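Local coordinates for nucleoporin NUP170 (Chaetomium thermophilum, PDB 5HAX), which is probably a scaffold component of the nuclear pore complex, pairing a beta-propeller with a helical domain that helps build the pore's inner ring, at residues T627-V632 and E684-V689. Sequence-based numbering, arbitrary orientation.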
# COMPACT_ATOMS: atom_id res chain seq x y z
N THR A 627 -6.62 -16.41 -12.74
CA THR A 627 -6.74 -16.56 -11.29
C THR A 627 -8.16 -16.27 -10.82
O THR A 627 -8.69 -16.98 -9.96
CB THR A 627 -5.75 -15.63 -10.58
OG1 THR A 627 -6.05 -14.27 -10.91
CG2 THR A 627 -4.32 -15.95 -10.99
N ILE A 628 -8.79 -15.24 -11.38
CA ILE A 628 -10.18 -14.94 -11.02
C ILE A 628 -11.07 -16.14 -11.34
O ILE A 628 -11.89 -16.56 -10.51
CB ILE A 628 -10.66 -13.67 -11.76
CG1 ILE A 628 -9.89 -12.45 -11.25
CG2 ILE A 628 -12.16 -13.47 -11.56
CD1 ILE A 628 -10.13 -11.20 -12.06
N GLN A 629 -10.91 -16.71 -12.54
CA GLN A 629 -11.72 -17.86 -12.92
C GLN A 629 -11.47 -19.04 -11.99
O GLN A 629 -12.42 -19.72 -11.58
CB GLN A 629 -11.41 -18.25 -14.37
CG GLN A 629 -12.15 -19.49 -14.83
CD GLN A 629 -11.96 -19.76 -16.31
OE1 GLN A 629 -12.92 -20.02 -17.03
NE2 GLN A 629 -10.71 -19.70 -16.77
N GLU A 630 -10.21 -19.31 -11.66
CA GLU A 630 -9.91 -20.39 -10.74
C GLU A 630 -10.59 -20.18 -9.39
O GLU A 630 -11.16 -21.11 -8.82
CB GLU A 630 -8.39 -20.52 -10.55
CG GLU A 630 -7.66 -21.02 -11.78
CD GLU A 630 -6.15 -21.06 -11.58
OE1 GLU A 630 -5.69 -20.68 -10.48
OE2 GLU A 630 -5.44 -21.46 -12.52
N ASN A 631 -10.55 -18.94 -8.88
CA ASN A 631 -11.20 -18.65 -7.61
C ASN A 631 -12.70 -18.87 -7.69
O ASN A 631 -13.30 -19.46 -6.78
CB ASN A 631 -10.90 -17.21 -7.18
CG ASN A 631 -9.46 -17.03 -6.72
OD1 ASN A 631 -8.79 -17.98 -6.34
ND2 ASN A 631 -8.99 -15.78 -6.74
N VAL A 632 -13.34 -18.40 -8.77
CA VAL A 632 -14.77 -18.61 -8.94
C VAL A 632 -15.08 -20.10 -9.01
O VAL A 632 -16.06 -20.57 -8.42
CB VAL A 632 -15.27 -17.87 -10.20
CG1 VAL A 632 -16.72 -18.25 -10.51
CG2 VAL A 632 -15.14 -16.36 -10.02
N GLU A 684 -17.99 -18.93 -17.79
CA GLU A 684 -18.18 -18.98 -19.24
C GLU A 684 -17.73 -17.68 -19.89
O GLU A 684 -17.06 -17.69 -20.93
CB GLU A 684 -19.65 -19.25 -19.57
CG GLU A 684 -20.12 -20.65 -19.22
CD GLU A 684 -21.60 -20.86 -19.49
OE1 GLU A 684 -22.21 -19.98 -20.14
OE2 GLU A 684 -22.14 -21.89 -19.06
N GLY A 685 -18.10 -16.54 -19.30
CA GLY A 685 -17.70 -15.26 -19.86
C GLY A 685 -16.20 -15.09 -19.92
O GLY A 685 -15.65 -14.61 -20.91
N ILE A 686 -15.50 -15.49 -18.85
CA ILE A 686 -14.05 -15.37 -18.83
C ILE A 686 -13.42 -16.30 -19.87
O ILE A 686 -12.50 -15.91 -20.60
CB ILE A 686 -13.50 -15.65 -17.42
CG1 ILE A 686 -13.88 -14.51 -16.48
CG2 ILE A 686 -11.98 -15.81 -17.45
CD1 ILE A 686 -13.62 -14.80 -15.01
N SER A 687 -13.91 -17.54 -19.96
CA SER A 687 -13.41 -18.46 -20.98
C SER A 687 -13.60 -17.89 -22.37
O SER A 687 -12.74 -18.06 -23.25
CB SER A 687 -14.10 -19.81 -20.85
OG SER A 687 -13.42 -20.66 -19.95
N PHE A 688 -14.72 -17.21 -22.60
CA PHE A 688 -14.98 -16.61 -23.91
C PHE A 688 -13.95 -15.53 -24.24
O PHE A 688 -13.47 -15.45 -25.37
CB PHE A 688 -16.39 -16.04 -23.96
CG PHE A 688 -16.61 -15.07 -25.08
CD1 PHE A 688 -16.63 -13.71 -24.83
CD2 PHE A 688 -16.77 -15.52 -26.38
CE1 PHE A 688 -16.82 -12.81 -25.86
CE2 PHE A 688 -16.97 -14.63 -27.41
CZ PHE A 688 -16.99 -13.27 -27.15
N VAL A 689 -13.62 -14.68 -23.26
CA VAL A 689 -12.66 -13.62 -23.50
C VAL A 689 -11.28 -14.21 -23.78
O VAL A 689 -10.54 -13.72 -24.65
CB VAL A 689 -12.63 -12.64 -22.31
CG1 VAL A 689 -11.52 -11.61 -22.48
CG2 VAL A 689 -13.98 -11.95 -22.16
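Gln-629 and Ile-686 supply most of the surface buried between 627-632, on helix 622-640, and 684-689, on helix 663-694. The two helix segments run nearly antiparallel, at 155°, with their axes 10.1 Å apart. The glutamine and isoleucine side chains lie alongside each other, pointing opposite ways. CG of Gln-629 lies anti to the backbone N (chi1 177°) and the chain stays extended beyond it, which carries its methylenes along the isoleucine and its amide out to Ser-687. CB of Gln-629 rests 4.0 Å from CG2 of Ile-686, so the aliphatic part of the glutamine serves as a nonpolar surface for that methyl. The other branch of the isoleucine reaches inward: its CD1 sits 4.0 Å from CG2 of Ile-628, the two isoleucine chains meeting nearly perpendicular. Branching at CB suits Ile-686 to this double task: CG2 lies against the glutamine, while CD1 reaches between the base of Gln-629 and CG2 of Ile-628, a buried residue that also touches Thr-601 and Leu-602. At the exposed side, OE1 of Gln-629 as modelled stands 3.0 Å from OG of Ser-687, but the amide is probably turned over, so the atom facing the hydroxyl remains uncertain. A short hydroxyl side chain fits this exposed position beside a long amide. With an alanine here in place of Gln-629, CB would still meet CG2 of Ile-686, but loss of the chain beyond it is likely to uncover that methyl and leave Ser-687 without its polar neighbour across the helices. The chemistry is thus graded, from isoleucine against isoleucine inside to amide beside hydroxyl outside, and it joins two antiparallel helices of the helical nucleoporin C-terminal family region, probably part of the protein's scaffold, with apolar contact probably contributing most of the cohesion.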